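CrmK (Actinoalloteichus sp. WH1-2216-6, PDB 5I1V) is a flavoenzyme with covalently bound FAD, probably an oxygen-dependent oxidase, involved in recycling shunt products during caerulomycin biosynthesis. Local coordinates at residues P219-W230 with V308-W319; N261-E269 with L278-V286. All blocks are in the same frame, centred on the assembly; numbering follows the deposited sequence. Where two conformers were deposited one is given.

Contact 1 (P219-W230 with V308-W319); sequences PPASFHVARVSW and VAPSLTRRRLPW
Ser222 to Ser229 run antiparallel to Ser311 to Pro318, joining 311-318, an edge strand of the large antiparallel sheet within this chain, to its neighbour 222-231. Paired bonds such as Phe223 N to Leu317 O (2.9 Å) fasten the ladder, with Val225 N to Arg315 O shortest at 2.7 Å. Aromatic side chains close both ends. At one, Pro310 CB sits over a face of the Trp230 indole, 3.5 Å from the centroid of its five-membered ring, and Val228 CG1 lies over the same face; the buried Trp230 NE1 has no hydrogen-bonding partner in the model. At the other, Trp319 opens helix 319-326 after Pro318, the N-cap residue, and its N donates to Ala221 O from well above the carbonyl plane. With CG anti to the backbone N (chi1 170°), the Trp319 indole receives Pro219 over one face, Pro219 CB standing 4.0 Å from the centroid of the five-membered ring, while Phe223 CE1 meets the edge at Trp319 CD1 (3.5 Å), the ring planes inclined at 50°. Were Trp319 an alanine, Pro219 would probably lose its aromatic cover and a gap would open beside the Phe223 ring. Val228 CG2 and Ala226 CB share Leu312 CD1, on the face covered by helix 291-303. On the other face, Thr313 CG2 packs against Arg227 CB, and the Arg315 guanidinium reaches Gly337 O of the second subunit, so this border takes part in the dimer contact. Arg314, bent at chi3 (64°), turns its guanidinium to Ser296 and the Glu292 carbonyl of helix 291-303, while in the plane of that group Arg314 NE donates to a water at 3.0 Å, which gives a weak bond back to Val225 O.

Contact 2 (N261-E269 with L278-V286); sequences NIGLYALLE and LAMHAQIPV
A beta hairpin brings Tyr265 to Glu269 alongside Ala279 to Gln283, and backbone bonds in both directions zip up three hydrogen-bonded pairs: Tyr265 with Gln283, Leu267 with His281, and Glu269 with Ala279. Glu269 N to Ala279 O is short and nearly straight (2.7 Å, 173°). On the face that carries Tyr265, Leu267 and Glu269, the His281 ring, in one of its two modelled conformers, leans across to Leu267: its CG lies between the backbone N and the carbonyl carbon (chi1 58°), which swings His281 NE2 to 3.3 Å from Leu267 CB. In that conformer two waters extend the reach of the imidazole. One, in the ring plane, lies between His281 NE2 and Tyr265 OH, its leg to the tyrosine unusually short and therefore uncertain; the second joins His281 ND1 to Glu269 OE1, to which it donates at 3.0 Å. Tyr265 also crosses Gln283, ring and amide planes 72° apart, and its side chain lies about 4 Å from the side chain of Phe123, an FAD-binding residue, and about 7 Å from the flavin cofactor. The hairpin supplies two inner strands of the large antiparallel sheet, its Tyr265 face turned toward the cofactor side and its opposite face lying under helices 237-253 and 291-303. On that helix-covered side Ala266 CB meets Ala282 CB at 3.8 Å, Leu268 CD1 touches Met280 CB, and Met280 continues onto Phe247 and Phe298. Before the first strand, a type I turn from Asn261 to Leu264 carries the chain past Pro285, whose CD approaches Gly263 O at 3.3 Å.

How the contacts relate
Contacts 1 and 2 lie side by side in one antiparallel sheet, their centres about 8 Å apart. The order across it is 311-318, 222-231, 277-285, 265-271, so the two inner strands join the contacts: Ala226 N to Ala282 O and Val228 N to Met280 O, each 2.8 Å, are probable hydrogen bonds. Along the chain the hairpin of contact 2 is nested within the loop that contact 1 closes. Helix 291-303 covers one face of both. Contact 1 forms the border that meets the second subunit, whereas contact 2 sits further in, carrying the sheet from that border toward the FAD site.

Contact 1 (P219-W230 with V308-W319)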
loop_
_atom_site.group_PDB
_atom_site.type_symbol
_atom_site.label_atom_id
_atom_site.label_comp_id
_atom_site.label_asym_id
_atom_site.label_seq_id
_atom_site.Cartn_x
_atom_site.Cartn_y
_atom_site.Cartn_z
ATOM N N PRO A 219 -3.153 18.772 -10.565
ATOM C CA PRO A 219 -4.183 18.906 -9.505
ATOM C C PRO A 219 -3.952 20.172 -8.667
ATOM O O PRO A 219 -2.898 20.808 -8.799
ATOM C CB PRO A 219 -3.955 17.669 -8.668
ATOM C CG PRO A 219 -2.463 17.410 -8.781
ATOM C CD PRO A 219 -2.085 17.848 -10.176
ATOM N N PRO A 220 -4.913 20.544 -7.806
ATOM C CA PRO A 220 -4.684 21.653 -6.855
ATOM C C PRO A 220 -3.503 21.320 -5.932
ATOM O O PRO A 220 -3.290 20.166 -5.611
ATOM C CB PRO A 220 -5.996 21.713 -6.078
ATOM C CG PRO A 220 -7.001 21.150 -7.045
ATOM C CD PRO A 220 -6.274 20.001 -7.667
ATOM N N ALA A 221 -2.696 22.293 -5.572
ATOM C CA ALA A 221 -1.473 21.980 -4.838
ATOM C C ALA A 221 -1.770 21.431 -3.439
ATOM O O ALA A 221 -1.068 20.573 -2.972
ATOM C CB ALA A 221 -0.567 23.201 -4.762
ATOM N N SER A 222 -2.825 21.912 -2.794
ATOM C CA SER A 222 -3.105 21.466 -1.432
ATOM C C SER A 222 -4.549 21.704 -1.097
ATOM O O SER A 222 -5.226 22.458 -1.817
ATOM C CB SER A 222 -2.158 22.096 -0.413
ATOM O OG SER A 222 -2.545 23.374 -0.070
ATOM N N PHE A 223 -4.993 20.980 -0.063
ATOM C CA PHE A 223 -6.373 20.834 0.324
ATOM C C PHE A 223 -6.535 21.028 1.823
ATOM O O PHE A 223 -5.674 20.616 2.608
ATOM C CB PHE A 223 -6.853 19.411 0.031
ATOM C CG PHE A 223 -7.139 19.178 -1.409
ATOM C CD1 PHE A 223 -6.115 19.043 -2.291
ATOM C CD2 PHE A 223 -8.442 19.137 -1.883
ATOM C CE1 PHE A 223 -6.355 18.878 -3.644
ATOM C CE2 PHE A 223 -8.689 18.969 -3.224
ATOM C CZ PHE A 223 -7.641 18.836 -4.108
ATOM N N HIS A 224 -7.651 21.620 2.195
ATOM C CA HIS A 224 -8.140 21.559 3.569
ATOM C C HIS A 224 -8.959 20.281 3.694
ATOM O O HIS A 224 -9.846 20.022 2.856
ATOM C CB HIS A 224 -9.073 22.735 3.872
ATOM C CG HIS A 224 -8.407 24.072 3.852
ATOM N ND1 HIS A 224 -7.466 24.447 4.785
ATOM C CD2 HIS A 224 -8.550 25.129 3.018
ATOM C CE1 HIS A 224 -7.053 25.675 4.525
ATOM N NE2 HIS A 224 -7.696 26.112 3.459
ATOM N N VAL A 225 -8.718 19.516 4.757
ATOM C CA VAL A 225 -9.309 18.213 4.926
ATOM C C VAL A 225 -10.063 18.232 6.256
ATOM O O VAL A 225 -9.619 18.831 7.207
ATOM C CB VAL A 225 -8.233 17.108 4.941
ATOM C CG1 VAL A 225 -8.875 15.753 5.190
ATOM C CG2 VAL A 225 -7.407 17.095 3.622
ATOM N N ALA A 226 -11.237 17.635 6.282
ATOM C CA ALA A 226 -11.994 17.485 7.502
ATOM C C ALA A 226 -12.421 16.036 7.620
ATOM O O ALA A 226 -12.951 15.449 6.668
ATOM C CB ALA A 226 -13.219 18.394 7.482
ATOM N N ARG A 227 -12.205 15.468 8.793
ATOM C CA ARG A 227 -12.563 14.095 9.047
ATOM C C ARG A 227 -13.489 14.179 10.264
ATOM O O ARG A 227 -13.187 14.832 11.255
ATOM C CB ARG A 227 -11.321 13.254 9.275
ATOM C CG ARG A 227 -10.202 13.592 8.258
ATOM C CD ARG A 227 -9.517 12.386 7.625
ATOM N NE ARG A 227 -8.805 11.616 8.637
ATOM C CZ ARG A 227 -8.877 10.294 8.813
ATOM N NH1 ARG A 227 -9.597 9.514 8.000
ATOM N NH2 ARG A 227 -8.189 9.735 9.811
ATOM N N VAL A 228 -14.657 13.600 10.115
ATOM C CA VAL A 228 -15.744 13.782 11.052
ATOM C C VAL A 228 -16.230 12.407 11.436
ATOM O O VAL A 228 -16.248 11.531 10.612
ATOM C CB VAL A 228 -16.857 14.568 10.373
ATOM C CG1 VAL A 228 -17.975 14.894 11.348
ATOM C CG2 VAL A 228 -16.308 15.859 9.823
ATOM N N SER A 229 -16.639 12.202 12.685
ATOM C CA SER A 229 -17.334 10.977 13.063
ATOM C C SER A 229 -18.462 11.290 14.034
ATOM O O SER A 229 -18.339 12.203 14.842
ATOM C CB SER A 229 -16.374 9.996 13.719
ATOM O OG SER A 229 -15.624 10.669 14.699
ATOM N N TRP A 230 -19.550 10.531 13.936
ATOM C CA TRP A 230 -20.698 10.673 14.826
ATOM C C TRP A 230 -20.872 9.358 15.576
ATOM O O TRP A 230 -20.912 8.303 14.974
ATOM C CB TRP A 230 -21.984 10.953 14.051
ATOM C CG TRP A 230 -22.071 12.232 13.332
ATOM C CD1 TRP A 230 -22.737 13.349 13.740
ATOM C CD2 TRP A 230 -21.529 12.527 12.039
ATOM N NE1 TRP A 230 -22.620 14.336 12.800
ATOM C CE2 TRP A 230 -21.883 13.858 11.740
ATOM C CE3 TRP A 230 -20.737 11.805 11.122
ATOM C CZ2 TRP A 230 -21.498 14.492 10.543
ATOM C CZ3 TRP A 230 -20.380 12.416 9.930
ATOM C CH2 TRP A 230 -20.770 13.754 9.648
ATOM N N VAL A 308 -26.854 14.674 17.870
ATOM C CA VAL A 308 -25.471 14.159 18.096
ATOM C C VAL A 308 -24.460 15.171 17.597
ATOM O O VAL A 308 -24.525 15.557 16.431
ATOM C CB VAL A 308 -25.116 12.876 17.299
ATOM C CG1 VAL A 308 -23.938 12.166 17.953
ATOM C CG2 VAL A 308 -26.286 11.943 17.149
ATOM N N ALA A 309 -23.517 15.576 18.439
ATOM C CA ALA A 309 -22.428 16.460 17.996
ATOM C C ALA A 309 -21.364 15.536 17.440
ATOM O O ALA A 309 -21.064 14.523 18.066
ATOM C CB ALA A 309 -21.855 17.236 19.164
ATOM N N PRO A 310 -20.779 15.876 16.276
ATOM C CA PRO A 310 -19.706 15.016 15.779
ATOM C C PRO A 310 -18.322 15.410 16.295
ATOM O O PRO A 310 -18.106 16.576 16.594
ATOM C CB PRO A 310 -19.746 15.276 14.277
ATOM C CG PRO A 310 -20.166 16.716 14.170
ATOM C CD PRO A 310 -21.128 16.944 15.319
ATOM N N SER A 311 -17.390 14.461 16.356
ATOM C CA SER A 311 -15.983 14.773 16.552
ATOM C C SER A 311 -15.380 15.108 15.201
ATOM O O SER A 311 -15.705 14.480 14.219
ATOM C CB SER A 311 -15.213 13.577 17.060
ATOM O OG SER A 311 -15.868 12.922 18.115
ATOM N N LEU A 312 -14.433 16.020 15.183
ATOM C CA LEU A 312 -13.930 16.582 13.945
ATOM C C LEU A 312 -12.440 16.903 14.119
ATOM O O LEU A 312 -12.036 17.423 15.152
ATOM C CB LEU A 312 -14.749 17.840 13.696
ATOM C CG LEU A 312 -14.295 18.991 12.834
ATOM C CD1 LEU A 312 -14.312 18.572 11.375
ATOM C CD2 LEU A 312 -15.239 20.164 13.054
ATOM N N THR A 313 -11.632 16.549 13.121
ATOM C CA THR A 313 -10.274 17.054 12.984
ATOM C C THR A 313 -10.177 17.713 11.611
ATOM O O THR A 313 -10.806 17.249 10.645
ATOM C CB THR A 313 -9.204 15.932 13.094
ATOM O OG1 THR A 313 -7.901 16.517 13.057
ATOM C CG2 THR A 313 -9.269 14.978 11.939
ATOM N N ARG A 314 -9.435 18.806 11.540
ATOM C CA ARG A 314 -9.238 19.538 10.287
ATOM C C ARG A 314 -7.766 19.803 10.119
ATOM O O ARG A 314 -7.088 20.073 11.108
ATOM C CB ARG A 314 -10.041 20.848 10.306
ATOM C CG ARG A 314 -11.552 20.596 10.237
ATOM C CD ARG A 314 -12.410 21.863 10.271
ATOM N NE ARG A 314 -12.192 22.736 9.118
ATOM C CZ ARG A 314 -12.916 23.816 8.832
ATOM N NH1 ARG A 314 -13.952 24.166 9.590
ATOM N NH2 ARG A 314 -12.617 24.544 7.762
ATOM N N ARG A 315 -7.269 19.716 8.878
ATOM C CA ARG A 315 -5.868 20.006 8.619
ATOM C C ARG A 315 -5.689 20.270 7.134
ATOM O O ARG A 315 -6.570 20.002 6.348
ATOM C CB ARG A 315 -5.009 18.822 9.029
ATOM C CG ARG A 315 -5.289 17.550 8.219
ATOM C CD ARG A 315 -4.520 16.331 8.744
ATOM N NE ARG A 315 -3.093 16.641 8.819
ATOM C CZ ARG A 315 -2.147 15.804 9.252
ATOM N NH1 ARG A 315 -2.438 14.557 9.611
ATOM N NH2 ARG A 315 -0.890 16.229 9.300
ATOM N N ARG A 316 -4.532 20.791 6.773
ATOM C CA ARG A 316 -4.208 21.111 5.396
ATOM C C ARG A 316 -3.128 20.131 4.936
ATOM O O ARG A 316 -2.182 19.847 5.665
ATOM C CB ARG A 316 -3.730 22.553 5.390
ATOM C CG ARG A 316 -3.480 23.236 4.076
ATOM C CD ARG A 316 -2.907 24.620 4.394
ATOM N NE ARG A 316 -2.652 25.466 3.231
ATOM C CZ ARG A 316 -1.707 25.245 2.318
ATOM N NH1 ARG A 316 -0.916 24.175 2.389
ATOM N NH2 ARG A 316 -1.548 26.100 1.307
ATOM N N LEU A 317 -3.253 19.585 3.730
ATOM C CA LEU A 317 -2.256 18.634 3.259
ATOM C C LEU A 317 -1.968 18.835 1.787
ATOM O O LEU A 317 -2.831 19.322 1.046
ATOM C CB LEU A 317 -2.737 17.207 3.484
ATOM C CG LEU A 317 -2.626 16.608 4.888
ATOM C CD1 LEU A 317 -3.210 15.222 4.869
ATOM C CD2 LEU A 317 -1.172 16.563 5.349
ATOM N N PRO A 318 -0.772 18.432 1.340
ATOM C CA PRO A 318 -0.587 18.483 -0.119
ATOM C C PRO A 318 -1.533 17.507 -0.836
ATOM O O PRO A 318 -1.974 16.526 -0.240
ATOM C CB PRO A 318 0.879 18.103 -0.298
ATOM C CG PRO A 318 1.548 18.537 0.972
ATOM C CD PRO A 318 0.506 18.203 2.041
ATOM N N TRP A 319 -1.861 17.780 -2.091
ATOM C CA TRP A 319 -2.781 16.911 -2.844
ATOM C C TRP A 319 -2.473 15.399 -2.768
ATOM O O TRP A 319 -3.332 14.593 -2.383
ATOM C CB TRP A 319 -2.908 17.322 -4.340
ATOM C CG TRP A 319 -3.668 16.222 -5.047
ATOM C CD1 TRP A 319 -4.979 15.944 -4.904
ATOM C CD2 TRP A 319 -3.121 15.183 -5.874
ATOM N NE1 TRP A 319 -5.294 14.814 -5.595
ATOM C CE2 TRP A 319 -4.176 14.335 -6.216
ATOM C CE3 TRP A 319 -1.852 14.922 -6.395
ATOM C CZ2 TRP A 319 -4.006 13.213 -7.022
ATOM C CZ3 TRP A 319 -1.677 13.808 -7.208
ATOM C CH2 TRP A 319 -2.738 12.962 -7.498
HETATM O O HOH W 1 -10.216 22.104 6.937
#

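Contact 2 (N261-E269 with L278-V286)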
loop_
_atom_site.group_PDB
_atom_site.type_symbol
_atom_site.label_atom_id
_atom_site.label_comp_id
_atom_site.label_asym_id
_atom_site.label_seq_id
_atom_site.Cartn_x
_atom_site.Cartn_y
_atom_site.Cartn_z
ATOM N N ASN A 261 -19.132 25.865 -4.491
ATOM C CA ASN A 261 -18.641 24.768 -3.691
ATOM C C ASN A 261 -18.270 23.493 -4.509
ATOM O O ASN A 261 -18.047 22.436 -3.918
ATOM C CB ASN A 261 -19.645 24.411 -2.610
ATOM C CG ASN A 261 -20.045 25.616 -1.773
ATOM O OD1 ASN A 261 -19.205 26.207 -1.108
ATOM N ND2 ASN A 261 -21.320 25.998 -1.833
ATOM N N ILE A 262 -18.108 23.590 -5.832
ATOM C CA ILE A 262 -17.916 22.364 -6.616
ATOM C C ILE A 262 -16.618 21.665 -6.268
ATOM O O ILE A 262 -16.522 20.435 -6.399
ATOM C CB ILE A 262 -18.077 22.587 -8.134
ATOM C CG1 ILE A 262 -18.180 21.239 -8.882
ATOM C CG2 ILE A 262 -16.967 23.503 -8.684
ATOM C CD1 ILE A 262 -19.320 20.336 -8.446
ATOM N N GLY A 263 -15.654 22.435 -5.783
ATOM C CA GLY A 263 -14.359 21.920 -5.409
ATOM C C GLY A 263 -14.375 21.124 -4.127
ATOM O O GLY A 263 -13.443 20.374 -3.866
ATOM N N LEU A 264 -15.435 21.275 -3.329
ATOM C CA LEU A 264 -15.571 20.487 -2.111
ATOM C C LEU A 264 -16.104 19.078 -2.426
ATOM O O LEU A 264 -17.197 18.906 -2.951
ATOM C CB LEU A 264 -16.429 21.232 -1.096
ATOM C CG LEU A 264 -16.405 20.858 0.383
ATOM C CD1 LEU A 264 -17.133 21.910 1.217
ATOM C CD2 LEU A 264 -17.020 19.491 0.592
ATOM N N TYR A 265 -15.298 18.076 -2.096
ATOM C CA TYR A 265 -15.632 16.661 -2.304
ATOM C C TYR A 265 -15.818 16.033 -0.936
ATOM O O TYR A 265 -14.959 16.160 -0.066
ATOM C CB TYR A 265 -14.468 15.942 -3.011
ATOM C CG TYR A 265 -14.573 14.435 -2.950
ATOM C CD1 TYR A 265 -15.490 13.750 -3.756
ATOM C CD2 TYR A 265 -13.781 13.692 -2.080
ATOM C CE1 TYR A 265 -15.617 12.383 -3.696
ATOM C CE2 TYR A 265 -13.920 12.315 -1.990
ATOM C CZ TYR A 265 -14.844 11.668 -2.810
ATOM O OH TYR A 265 -14.963 10.296 -2.755
ATOM N N ALA A 266 -16.908 15.314 -0.762
ATOM C CA ALA A 266 -17.136 14.642 0.510
ATOM C C ALA A 266 -17.719 13.254 0.366
ATOM O O ALA A 266 -18.505 12.989 -0.562
ATOM C CB ALA A 266 -18.022 15.505 1.372
ATOM N N LEU A 267 -17.323 12.374 1.286
ATOM C CA LEU A 267 -17.835 11.023 1.337
ATOM C C LEU A 267 -18.355 10.737 2.748
ATOM O O LEU A 267 -17.627 10.885 3.716
ATOM C CB LEU A 267 -16.737 10.046 0.976
ATOM C CG LEU A 267 -17.143 8.584 0.805
ATOM C CD1 LEU A 267 -16.363 7.863 -0.293
ATOM C CD2 LEU A 267 -16.923 7.838 2.088
ATOM N N LEU A 268 -19.597 10.279 2.827
ATOM C CA LEU A 268 -20.237 9.938 4.097
ATOM C C LEU A 268 -20.322 8.406 4.196
ATOM O O LEU A 268 -20.886 7.783 3.344
ATOM C CB LEU A 268 -21.619 10.523 4.107
ATOM C CG LEU A 268 -22.455 10.215 5.348
ATOM C CD1 LEU A 268 -21.791 10.761 6.606
ATOM C CD2 LEU A 268 -23.832 10.805 5.092
ATOM N N GLU A 269 -19.730 7.805 5.212
ATOM C CA GLU A 269 -19.761 6.358 5.348
ATOM C C GLU A 269 -20.698 6.043 6.495
ATOM O O GLU A 269 -20.397 6.352 7.650
ATOM C CB GLU A 269 -18.404 5.788 5.701
ATOM C CG GLU A 269 -17.329 6.038 4.680
ATOM C CD GLU A 269 -16.048 5.253 4.968
ATOM O OE1 GLU A 269 -15.037 5.897 5.325
ATOM O OE2 GLU A 269 -16.065 3.991 4.848
ATOM N N LEU A 278 -20.563 6.710 12.519
ATOM C CA LEU A 278 -20.639 7.126 11.104
ATOM C C LEU A 278 -19.419 7.981 10.869
ATOM O O LEU A 278 -18.922 8.568 11.802
ATOM C CB LEU A 278 -21.846 8.006 10.831
ATOM C CG LEU A 278 -23.272 7.485 10.611
ATOM C CD1 LEU A 278 -23.510 6.045 10.934
ATOM C CD2 LEU A 278 -24.297 8.347 11.316
ATOM N N ALA A 279 -18.900 8.038 9.628
ATOM C CA ALA A 279 -17.668 8.750 9.396
ATOM C C ALA A 279 -17.820 9.552 8.107
ATOM O O ALA A 279 -18.512 9.135 7.198
ATOM C CB ALA A 279 -16.513 7.767 9.268
ATOM N N MET A 280 -17.234 10.728 8.050
ATOM C CA MET A 280 -17.188 11.454 6.799
ATOM C C MET A 280 -15.826 12.068 6.598
ATOM O O MET A 280 -15.191 12.505 7.560
ATOM C CB MET A 280 -18.267 12.523 6.741
ATOM C CG MET A 280 -18.085 13.478 5.566
ATOM S SD MET A 280 -19.333 14.740 5.585
ATOM C CE MET A 280 -18.516 15.875 6.685
ATOM N N HIS A 281 -15.366 12.062 5.344
ATOM C CA HIS A 281 -14.217 12.882 5.005
ATOM C C HIS A 281 -14.598 13.867 3.917
ATOM O O HIS A 281 -15.406 13.585 3.037
ATOM C CB HIS A 281 -12.985 12.061 4.621
ATOM C CG HIS A 281 -13.205 11.144 3.468
ATOM N ND1 HIS A 281 -13.483 9.808 3.633
ATOM C CD2 HIS A 281 -13.216 11.372 2.136
ATOM C CE1 HIS A 281 -13.635 9.243 2.449
ATOM N NE2 HIS A 281 -13.471 10.168 1.523
ATOM N N ALA A 282 -14.057 15.070 4.045
ATOM C CA ALA A 282 -14.278 16.124 3.091
ATOM C C ALA A 282 -13.001 16.879 2.835
ATOM O O ALA A 282 -12.101 16.944 3.715
ATOM C CB ALA A 282 -15.371 17.052 3.560
ATOM N N GLN A 283 -12.893 17.401 1.611
ATOM C CA GLN A 283 -11.721 18.107 1.182
ATOM C C GLN A 283 -12.115 19.177 0.217
ATOM O O GLN A 283 -13.077 19.036 -0.489
ATOM C CB GLN A 283 -10.677 17.148 0.532
ATOM C CG GLN A 283 -11.162 16.476 -0.737
ATOM C CD GLN A 283 -10.248 15.424 -1.350
ATOM O OE1 GLN A 283 -9.861 14.477 -0.726
ATOM N NE2 GLN A 283 -9.948 15.582 -2.617
ATOM N N ILE A 284 -11.352 20.260 0.198
ATOM C CA ILE A 284 -11.571 21.383 -0.696
ATOM C C ILE A 284 -10.224 22.015 -0.960
ATOM O O ILE A 284 -9.427 22.170 -0.053
ATOM C CB ILE A 284 -12.552 22.422 -0.105
ATOM C CG1 ILE A 284 -12.988 23.448 -1.156
ATOM C CG2 ILE A 284 -11.990 23.042 1.158
ATOM C CD1 ILE A 284 -14.066 24.442 -0.694
ATOM N N PRO A 285 -9.937 22.333 -2.217
ATOM C CA PRO A 285 -8.638 22.960 -2.427
ATOM C C PRO A 285 -8.455 24.290 -1.677
ATOM O O PRO A 285 -9.397 25.067 -1.520
ATOM C CB PRO A 285 -8.603 23.203 -3.935
ATOM C CG PRO A 285 -9.628 22.269 -4.515
ATOM C CD PRO A 285 -10.700 22.188 -3.459
ATOM N N VAL A 286 -7.231 24.544 -1.237
ATOM C CA VAL A 286 -6.927 25.727 -0.439
ATOM C C VAL A 286 -7.114 26.991 -1.295
ATOM O O VAL A 286 -7.446 28.051 -0.767
ATOM C CB VAL A 286 -5.484 25.634 0.130
ATOM C CG1 VAL A 286 -4.988 26.971 0.664
ATOM C CG2 VAL A 286 -5.428 24.585 1.229
HETATM O O HOH W 2 -13.228 9.056 -1.458
HETATM O O HOH W 3 -15.521 8.819 5.612
#